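455aa long hypothetical phospho-sugar mutase (Sulfolobus tokodaii, PDB 2F7L) interconverts the 6- and 1-phosphates of glucosamine and of galactosamine, supplying precursors of UDP-N-acetylglucosamine and UDP-N-acetylgalactosamine, with Mg(2+) as cofactor. Local coordinates at residues A[25-29]-A[127-133]; A[80-84]-A[109-115]; A[225-230]-A[250-256]. The contacts are given in a common frame with arbitrary orientation. Numbering follows the deposited sequence.

Contact 1 of 3, residues A[25-29]-A[127-133]; sequences KLSKA and LFFTERF
Residues 25-29 are regular helix within helix 20-34; residues 127-130 are the last turn of helix 118-130. E131 leaves helical geometry with positive phi (54/37), and R132 and F133 continue in extended conformation, which brings F133 back over helix 20-34. The CA atoms of A29 and F128 lie 5.2 Å apart and those of K28 and F133 6.1 Å. One strong polar link joins the segments: K25 NZ donates to E131 OE2 at 2.8 Å, a hydrogen-bonded salt bridge. The K25 side chain (chi1 and chi2 t) crosses the F128 ring, CE 3.7 Å from its centroid and 16° off the normal, a CH-pi contact. F128 takes chi1 t, which swings its ring to the helix. F133, chi1 m, receives K28 CB over its face, 3.5 Å from the centroid and 6° off the normal. Small A29 lies against L127, F128 and F133, its CB 4.1 Å from both L127 CB and F128 CB and 3.9 Å from F133 CE1. Several other polar groups find partners within or beside their own helix. A29 N donates to K25 O at 3.1 Å; at the C-terminal end of helix 118-130, E131 N to F128 O (3.3 Å) and R132 N to L127 O (3.4 Å) are weak. S27 OG bonds V23 O, T130 OG1 bonds D126 O, and R132 NH1 forms a salt bridge with D126. Far from the probable active site, this is helix-helix packing in the alpha/beta/alpha domain I of a phosphohexose mutase, two aromatic rings and a salt bridge fastening the end of one helix to its neighbour.

Contact 2 of 3, residues A[80-84]-A[109-115]; sequences QYAVK and VDKDGIE
Helix 76-86 contributes residues 80-84, regular helix, while 109-115 runs from the end of strand 103-109 through a type I beta turn, D110 to G113, closed by G113 N to D110 O at 3.0 Å. D110 N to I114 O (2.9 Å) links the turn's first residue to the one after the turn. G113, at phi/psi 97/-7, lies against the helix, its CA 4.3 Å from that of K84 and 4.0 Å from K84 CB. A side chain here would strike K84 CB and be jammed against the preceding carbonyl, so the positive phi of G113 and the close approach to K84 both require glycine. D112, chi1 p, accepts from I114 N through OD2 at 3.2 Å, an Asx turn that overlaps the end of the beta turn. V83 points toward the loop, and its CG1 meets V109 CG2 at 3.4 Å. K84 CG is 3.9 Å from D112 O, but the rest of the lysine leads away. Q80 (chi1 m, chi2 t) runs along the loop: CB is 3.2 Å from G113 O, CG 4.2 Å from V109 CG1, and NE2 gives a weak hydrogen bond to E115 OE1 at 3.2 Å. Domain III closes over the loop, with E115 O bonded to H314 NE2 and I114 on helix 309-318. The side chain of Q80 is about 6 Å from that of D245 and about 7 Å from that of D243, probable Mg(2+) ligands, as in related phosphohexose mutases. The glycine-bearing turn thus packs on a helix of domain I beside the probable metal site of the active centre.

Contact 3 of 3, residues A[225-230]-A[250-256]; sequences TAEVVK and IDSEGRV
V229 lies over the end of strand 248-251, its CG2 3.7 Å from I250 CG2 and its CG1 3.8 Å from G254 CA: helix 223-231 covers the edge strand of the alpha/beta/alpha domain II sheet and the turn that follows it. Residues 225-230 are helical. D251 to G254 form a type I beta turn, closed by G254 N to D251 O at 2.7 Å, and the CA atoms of K230 and G254 are 4.6 Å apart. G254 has phi/psi 86/25, and a CB there would collide with K230 NZ. A226 packs its CB 3.5 Å from G254 O and 4.0 Å from V256 CG1. From the turn's other side, S252 and R255 reach helix 360-365, R255 through a salt bridge to D365. D251, chi1 p, braces the turn internally: OD1 accepts weak hydrogen bonds from the N atoms of E253, G254 and R255, while OD2 pairs with R255 NE in a salt bridge at 2.8 Å.

How the contacts relate
Contacts 2 and 3 share a pattern in successive domains: a helix meets a type I turn after a strand, with glycine against a lysine and valine one residue earlier in the helix. Both rest on valine packing; contact 2 adds a weak Q80-E115 bond, contact 3 has no hydrogen bond across its segments. Contact 2 is buried, the closest of the three to the chain centre, about 15 Å from it, and near the probable metal site. Contact 3 is partly buried, as is contact 1, which pairs two helices through aromatic rings and a salt bridge. Contacts 1 and 2, both in domain I, have centres about 22 Å apart; contact 3 lies about 47 and 34 Å from theirs.

Contact 1 of 3, residues A[25-29]-A[127-133]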
loop_
_atom_site.group_PDB
_atom_site.type_symbol
_atom_site.label_atom_id
_atom_site.label_comp_id
_atom_site.label_asym_id
_atom_site.label_seq_id
_atom_site.Cartn_x
_atom_site.Cartn_y
_atom_site.Cartn_z
ATOM N N LYS A 25 22.738 8.628 -10.308
ATOM C CA LYS A 25 22.197 9.326 -11.476
ATOM C C LYS A 25 20.726 9.688 -11.283
ATOM O O LYS A 25 20.295 10.819 -11.588
ATOM C CB LYS A 25 22.365 8.457 -12.725
ATOM C CG LYS A 25 22.331 9.202 -14.056
ATOM C CD LYS A 25 23.091 8.388 -15.077
ATOM C CE LYS A 25 22.307 8.230 -16.360
ATOM N NZ LYS A 25 23.068 7.504 -17.417
ATOM N N LEU A 26 19.972 8.716 -10.772
ATOM C CA LEU A 26 18.556 8.884 -10.504
ATOM C C LEU A 26 18.329 10.064 -9.540
ATOM O O LEU A 26 17.292 10.714 -9.592
ATOM C CB LEU A 26 18.009 7.579 -9.921
ATOM C CG LEU A 26 16.505 7.263 -9.933
ATOM C CD1 LEU A 26 15.969 7.322 -8.530
ATOM C CD2 LEU A 26 15.747 8.226 -10.847
ATOM N N SER A 27 19.322 10.344 -8.690
ATOM C CA SER A 27 19.293 11.428 -7.702
ATOM C C SER A 27 19.536 12.822 -8.258
ATOM O O SER A 27 19.050 13.801 -7.699
ATOM C CB SER A 27 20.343 11.182 -6.628
ATOM O OG SER A 27 19.982 10.068 -5.844
ATOM N N LYS A 28 20.341 12.913 -9.317
ATOM C CA LYS A 28 20.626 14.193 -9.954
ATOM C C LYS A 28 19.352 14.538 -10.726
ATOM O O LYS A 28 18.963 15.708 -10.847
ATOM C CB LYS A 28 21.766 14.076 -10.972
ATOM C CG LYS A 28 22.947 13.220 -10.595
ATOM C CD LYS A 28 24.070 14.037 -10.024
ATOM C CE LYS A 28 25.391 13.621 -10.627
ATOM N NZ LYS A 28 25.591 14.134 -12.003
ATOM N N ALA A 29 18.723 13.499 -11.271
ATOM C CA ALA A 29 17.499 13.666 -12.038
ATOM C C ALA A 29 16.380 14.135 -11.120
ATOM O O ALA A 29 15.712 15.119 -11.417
ATOM C CB ALA A 29 17.116 12.346 -12.718
ATOM N N LEU A 127 15.172 13.311 -17.939
ATOM C CA LEU A 127 16.332 13.955 -17.322
ATOM C C LEU A 127 17.426 12.933 -17.111
ATOM O O LEU A 127 18.575 13.149 -17.481
ATOM C CB LEU A 127 15.950 14.573 -15.983
ATOM C CG LEU A 127 14.977 15.733 -16.168
ATOM C CD1 LEU A 127 14.498 16.249 -14.846
ATOM C CD2 LEU A 127 15.677 16.822 -16.955
ATOM N N PHE A 128 17.060 11.808 -16.523
ATOM C CA PHE A 128 18.011 10.741 -16.287
ATOM C C PHE A 128 18.713 10.358 -17.592
ATOM O O PHE A 128 19.940 10.417 -17.666
ATOM C CB PHE A 128 17.286 9.537 -15.683
ATOM C CG PHE A 128 18.164 8.347 -15.428
ATOM C CD1 PHE A 128 18.455 7.445 -16.455
ATOM C CD2 PHE A 128 18.683 8.112 -14.151
ATOM C CE1 PHE A 128 19.248 6.328 -16.221
ATOM C CE2 PHE A 128 19.484 6.993 -13.888
ATOM C CZ PHE A 128 19.769 6.098 -14.926
ATOM N N PHE A 129 17.952 10.000 -18.628
ATOM C CA PHE A 129 18.556 9.601 -19.907
ATOM C C PHE A 129 19.281 10.686 -20.718
ATOM O O PHE A 129 20.319 10.423 -21.310
ATOM C CB PHE A 129 17.514 8.899 -20.777
ATOM C CG PHE A 129 17.023 7.586 -20.195
ATOM C CD1 PHE A 129 17.923 6.559 -19.904
ATOM C CD2 PHE A 129 15.674 7.398 -19.895
ATOM C CE1 PHE A 129 17.490 5.367 -19.319
ATOM C CE2 PHE A 129 15.223 6.199 -19.303
ATOM C CZ PHE A 129 16.131 5.186 -19.015
ATOM N N THR A 130 18.749 11.899 -20.745
ATOM C CA THR A 130 19.392 12.984 -21.476
ATOM C C THR A 130 20.464 13.628 -20.600
ATOM O O THR A 130 21.227 14.479 -21.052
ATOM C CB THR A 130 18.406 14.090 -21.801
ATOM O OG1 THR A 130 17.827 14.552 -20.567
ATOM C CG2 THR A 130 17.317 13.602 -22.772
ATOM N N GLU A 131 20.473 13.240 -19.330
ATOM C CA GLU A 131 21.414 13.770 -18.350
ATOM C C GLU A 131 21.416 15.301 -18.242
ATOM O O GLU A 131 22.469 15.903 -18.058
ATOM C CB GLU A 131 22.842 13.257 -18.638
ATOM C CG GLU A 131 22.858 11.800 -19.060
ATOM C CD GLU A 131 24.163 11.072 -18.748
ATOM O OE1 GLU A 131 25.236 11.598 -19.081
ATOM O OE2 GLU A 131 24.114 9.952 -18.186
ATOM N N ARG A 132 20.251 15.931 -18.368
ATOM C CA ARG A 132 20.167 17.396 -18.221
ATOM C C ARG A 132 20.048 17.660 -16.712
ATOM O O ARG A 132 18.958 17.665 -16.159
ATOM C CB ARG A 132 18.929 17.971 -18.926
ATOM C CG ARG A 132 18.872 17.754 -20.412
ATOM C CD ARG A 132 17.818 18.653 -21.065
ATOM N NE ARG A 132 16.494 18.554 -20.438
ATOM C CZ ARG A 132 15.667 17.509 -20.514
ATOM N NH1 ARG A 132 15.985 16.425 -21.199
ATOM N NH2 ARG A 132 14.511 17.550 -19.883
ATOM N N PHE A 133 21.170 17.880 -16.048
ATOM C CA PHE A 133 21.147 18.084 -14.614
ATOM C C PHE A 133 21.506 19.473 -14.109
ATOM O O PHE A 133 22.508 20.037 -14.507
ATOM C CB PHE A 133 22.090 17.081 -13.956
ATOM C CG PHE A 133 21.782 15.656 -14.274
ATOM C CD1 PHE A 133 20.464 15.193 -14.276
ATOM C CD2 PHE A 133 22.815 14.750 -14.505
ATOM C CE1 PHE A 133 20.183 13.851 -14.496
ATOM C CE2 PHE A 133 22.551 13.412 -14.728
ATOM C CZ PHE A 133 21.232 12.955 -14.722
#

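Contact 2 of 3, residues A[80-84]-A[109-115]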
loop_
_atom_site.group_PDB
_atom_site.type_symbol
_atom_site.label_atom_id
_atom_site.label_comp_id
_atom_site.label_asym_id
_atom_site.label_seq_id
_atom_site.Cartn_x
_atom_site.Cartn_y
_atom_site.Cartn_z
ATOM N N GLN A 80 6.013 10.475 4.138
ATOM C CA GLN A 80 5.111 11.224 3.291
ATOM C C GLN A 80 4.334 12.243 4.100
ATOM O O GLN A 80 4.187 13.402 3.695
ATOM C CB GLN A 80 4.141 10.275 2.596
ATOM C CG GLN A 80 4.804 9.359 1.609
ATOM C CD GLN A 80 3.861 8.308 1.101
ATOM O OE1 GLN A 80 3.336 7.499 1.880
ATOM N NE2 GLN A 80 3.628 8.305 -0.208
ATOM N N TYR A 81 3.821 11.799 5.244
ATOM C CA TYR A 81 3.058 12.676 6.109
ATOM C C TYR A 81 3.926 13.883 6.503
ATOM O O TYR A 81 3.443 15.023 6.622
ATOM C CB TYR A 81 2.596 11.920 7.359
ATOM C CG TYR A 81 1.671 12.763 8.194
ATOM C CD1 TYR A 81 0.385 13.074 7.739
ATOM C CD2 TYR A 81 2.115 13.332 9.402
ATOM C CE1 TYR A 81 -0.425 13.926 8.455
ATOM C CE2 TYR A 81 1.315 14.178 10.127
ATOM C CZ TYR A 81 0.043 14.470 9.658
ATOM O OH TYR A 81 -0.788 15.254 10.419
ATOM N N ALA A 82 5.215 13.617 6.703
ATOM C CA ALA A 82 6.160 14.659 7.047
ATOM C C ALA A 82 6.253 15.678 5.903
ATOM O O ALA A 82 6.078 16.883 6.122
ATOM C CB ALA A 82 7.513 14.057 7.329
ATOM N N VAL A 83 6.504 15.219 4.682
ATOM C CA VAL A 83 6.596 16.170 3.585
ATOM C C VAL A 83 5.256 16.872 3.383
ATOM O O VAL A 83 5.198 18.060 3.044
ATOM C CB VAL A 83 7.059 15.488 2.273
ATOM C CG1 VAL A 83 6.334 14.220 2.089
ATOM C CG2 VAL A 83 6.822 16.403 1.088
ATOM N N LYS A 84 4.178 16.142 3.611
ATOM C CA LYS A 84 2.845 16.708 3.476
ATOM C C LYS A 84 2.582 17.872 4.449
ATOM O O LYS A 84 2.141 18.940 4.047
ATOM C CB LYS A 84 1.789 15.617 3.714
ATOM C CG LYS A 84 0.354 16.102 3.713
ATOM C CD LYS A 84 -0.607 14.984 4.097
ATOM C CE LYS A 84 -1.970 15.515 4.525
ATOM N NZ LYS A 84 -2.663 16.269 3.438
ATOM N N VAL A 109 8.244 11.145 -3.460
ATOM C CA VAL A 109 6.993 11.779 -3.106
ATOM C C VAL A 109 6.991 13.266 -3.398
ATOM O O VAL A 109 7.895 13.995 -3.007
ATOM C CB VAL A 109 6.638 11.529 -1.624
ATOM C CG1 VAL A 109 7.823 10.965 -0.902
ATOM C CG2 VAL A 109 6.158 12.806 -0.968
ATOM N N ASP A 110 5.953 13.698 -4.100
ATOM C CA ASP A 110 5.785 15.096 -4.474
ATOM C C ASP A 110 5.285 16.001 -3.347
ATOM O O ASP A 110 5.024 15.558 -2.230
ATOM C CB ASP A 110 4.837 15.211 -5.670
ATOM C CG ASP A 110 4.822 16.600 -6.260
ATOM O OD1 ASP A 110 5.823 17.007 -6.868
ATOM O OD2 ASP A 110 3.803 17.300 -6.103
ATOM N N LYS A 111 5.169 17.281 -3.681
ATOM C CA LYS A 111 4.747 18.362 -2.782
ATOM C C LYS A 111 3.530 18.069 -1.915
ATOM O O LYS A 111 3.454 18.525 -0.785
ATOM C CB LYS A 111 4.491 19.609 -3.629
ATOM C CG LYS A 111 4.149 20.865 -2.883
ATOM C CD LYS A 111 4.236 22.120 -3.795
ATOM C CE LYS A 111 3.021 22.322 -4.726
ATOM N NZ LYS A 111 2.913 21.352 -5.842
ATOM N N ASP A 112 2.589 17.296 -2.452
ATOM C CA ASP A 112 1.345 16.948 -1.763
ATOM C C ASP A 112 1.386 15.761 -0.785
ATOM O O ASP A 112 0.402 15.491 -0.107
ATOM C CB ASP A 112 0.224 16.745 -2.810
ATOM C CG ASP A 112 0.578 15.704 -3.897
ATOM O OD1 ASP A 112 -0.206 15.573 -4.878
ATOM O OD2 ASP A 112 1.624 15.014 -3.773
ATOM N N GLY A 113 2.513 15.058 -0.706
ATOM C CA GLY A 113 2.618 13.940 0.214
ATOM C C GLY A 113 2.359 12.604 -0.447
ATOM O O GLY A 113 2.532 11.549 0.157
ATOM N N ILE A 114 1.941 12.649 -1.700
ATOM C CA ILE A 114 1.670 11.442 -2.451
ATOM C C ILE A 114 2.862 11.200 -3.380
ATOM O O ILE A 114 3.628 12.102 -3.654
ATOM C CB ILE A 114 0.397 11.633 -3.291
ATOM C CG1 ILE A 114 -0.657 12.330 -2.436
ATOM C CG2 ILE A 114 -0.123 10.289 -3.801
ATOM C CD1 ILE A 114 -1.940 12.644 -3.166
ATOM N N GLU A 115 3.040 9.979 -3.850
ATOM C CA GLU A 115 4.127 9.711 -4.785
ATOM C C GLU A 115 3.842 10.520 -6.055
ATOM O O GLU A 115 2.690 10.833 -6.369
ATOM C CB GLU A 115 4.164 8.229 -5.111
ATOM C CG GLU A 115 3.024 7.492 -4.457
ATOM C CD GLU A 115 3.441 6.751 -3.201
ATOM O OE1 GLU A 115 2.535 6.349 -2.428
ATOM O OE2 GLU A 115 4.667 6.554 -3.006
#

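Contact 3 of 3, residues A[225-230]-A[250-256]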
loop_
_atom_site.group_PDB
_atom_site.type_symbol
_atom_site.label_atom_id
_atom_site.label_comp_id
_atom_site.label_asym_id
_atom_site.label_seq_id
_atom_site.Cartn_x
_atom_site.Cartn_y
_atom_site.Cartn_z
ATOM N N THR A 225 2.302 -16.212 12.490
ATOM C CA THR A 225 1.910 -15.218 13.465
ATOM C C THR A 225 0.420 -15.421 13.770
ATOM O O THR A 225 -0.011 -15.242 14.910
ATOM C CB THR A 225 2.255 -13.760 13.006
ATOM O OG1 THR A 225 1.243 -13.272 12.128
ATOM C CG2 THR A 225 3.616 -13.721 12.305
ATOM N N ALA A 226 -0.355 -15.824 12.765
ATOM C CA ALA A 226 -1.783 -16.098 12.964
ATOM C C ALA A 226 -1.875 -17.100 14.125
ATOM O O ALA A 226 -2.796 -17.056 14.951
ATOM C CB ALA A 226 -2.395 -16.707 11.710
ATOM N N GLU A 227 -0.904 -18.004 14.180
ATOM C CA GLU A 227 -0.836 -18.986 15.241
ATOM C C GLU A 227 -0.742 -18.262 16.578
ATOM O O GLU A 227 -1.680 -18.267 17.359
ATOM C CB GLU A 227 0.413 -19.823 15.085
ATOM C CG GLU A 227 0.192 -21.255 15.385
ATOM C CD GLU A 227 -0.813 -21.822 14.430
ATOM O OE1 GLU A 227 -1.999 -21.997 14.824
ATOM O OE2 GLU A 227 -0.399 -22.064 13.269
ATOM N N VAL A 228 0.409 -17.638 16.828
ATOM C CA VAL A 228 0.635 -16.922 18.067
ATOM C C VAL A 228 -0.508 -15.965 18.396
ATOM O O VAL A 228 -0.766 -15.696 19.565
ATOM C CB VAL A 228 1.985 -16.147 18.055
ATOM C CG1 VAL A 228 3.124 -17.090 17.738
ATOM C CG2 VAL A 228 1.950 -15.049 17.038
ATOM N N VAL A 229 -1.189 -15.437 17.384
ATOM C CA VAL A 229 -2.319 -14.550 17.673
ATOM C C VAL A 229 -3.268 -15.352 18.569
ATOM O O VAL A 229 -3.650 -14.922 19.666
ATOM C CB VAL A 229 -3.102 -14.151 16.396
ATOM C CG1 VAL A 229 -4.531 -13.811 16.756
ATOM C CG2 VAL A 229 -2.455 -12.962 15.729
ATOM N N LYS A 230 -3.624 -16.539 18.082
ATOM C CA LYS A 230 -4.523 -17.431 18.794
ATOM C C LYS A 230 -3.938 -17.877 20.129
ATOM O O LYS A 230 -4.556 -17.677 21.171
ATOM C CB LYS A 230 -4.857 -18.660 17.933
ATOM C CG LYS A 230 -6.283 -19.177 18.157
ATOM C CD LYS A 230 -6.569 -20.528 17.476
ATOM C CE LYS A 230 -6.491 -20.437 15.948
ATOM N NZ LYS A 230 -5.114 -20.139 15.416
ATOM N N ILE A 250 -5.706 -9.732 11.731
ATOM C CA ILE A 250 -5.935 -11.110 12.156
ATOM C C ILE A 250 -6.840 -11.002 13.373
ATOM O O ILE A 250 -6.422 -10.462 14.391
ATOM C CB ILE A 250 -4.607 -11.782 12.550
ATOM C CG1 ILE A 250 -3.606 -11.646 11.398
ATOM C CG2 ILE A 250 -4.832 -13.248 12.860
ATOM C CD1 ILE A 250 -2.227 -12.192 11.720
ATOM N N ASP A 251 -8.076 -11.493 13.269
ATOM C CA ASP A 251 -9.029 -11.399 14.379
ATOM C C ASP A 251 -8.814 -12.379 15.533
ATOM O O ASP A 251 -7.929 -13.244 15.493
ATOM C CB ASP A 251 -10.453 -11.557 13.873
ATOM C CG ASP A 251 -10.719 -12.943 13.317
ATOM O OD1 ASP A 251 -10.019 -13.901 13.736
ATOM O OD2 ASP A 251 -11.640 -13.069 12.466
ATOM N N SER A 252 -9.646 -12.228 16.560
ATOM C CA SER A 252 -9.595 -13.050 17.773
ATOM C C SER A 252 -9.541 -14.558 17.532
ATOM O O SER A 252 -8.993 -15.293 18.347
ATOM C CB SER A 252 -10.789 -12.707 18.651
ATOM O OG SER A 252 -11.824 -12.126 17.865
ATOM N N GLU A 253 -10.105 -15.013 16.415
ATOM C CA GLU A 253 -10.103 -16.435 16.073
ATOM C C GLU A 253 -8.742 -16.888 15.586
ATOM O O GLU A 253 -8.472 -18.082 15.498
ATOM C CB GLU A 253 -11.137 -16.734 14.985
ATOM C CG GLU A 253 -12.560 -16.360 15.348
ATOM C CD GLU A 253 -13.059 -17.043 16.619
ATOM O OE1 GLU A 253 -12.219 -17.517 17.427
ATOM O OE2 GLU A 253 -14.305 -17.089 16.810
ATOM N N GLY A 254 -7.885 -15.932 15.256
ATOM C CA GLY A 254 -6.556 -16.283 14.785
ATOM C C GLY A 254 -6.554 -16.535 13.294
ATOM O O GLY A 254 -5.719 -17.273 12.780
ATOM N N ARG A 255 -7.512 -15.937 12.602
ATOM C CA ARG A 255 -7.599 -16.099 11.162
ATOM C C ARG A 255 -7.282 -14.768 10.490
ATOM O O ARG A 255 -7.809 -13.717 10.884
ATOM C CB ARG A 255 -9.003 -16.595 10.769
ATOM C CG ARG A 255 -10.120 -15.858 11.450
ATOM C CD ARG A 255 -11.469 -16.553 11.297
ATOM N NE ARG A 255 -12.509 -15.697 11.855
ATOM C CZ ARG A 255 -13.785 -15.749 11.514
ATOM N NH1 ARG A 255 -14.180 -16.633 10.618
ATOM N NH2 ARG A 255 -14.655 -14.890 12.028
ATOM N N VAL A 256 -6.410 -14.802 9.487
ATOM C CA VAL A 256 -6.065 -13.563 8.823
ATOM C C VAL A 256 -7.227 -13.125 7.926
ATOM O O VAL A 256 -7.934 -13.958 7.362
ATOM C CB VAL A 256 -4.723 -13.687 8.009
ATOM C CG1 VAL A 256 -3.935 -14.890 8.461
ATOM C CG2 VAL A 256 -4.997 -13.721 6.533
#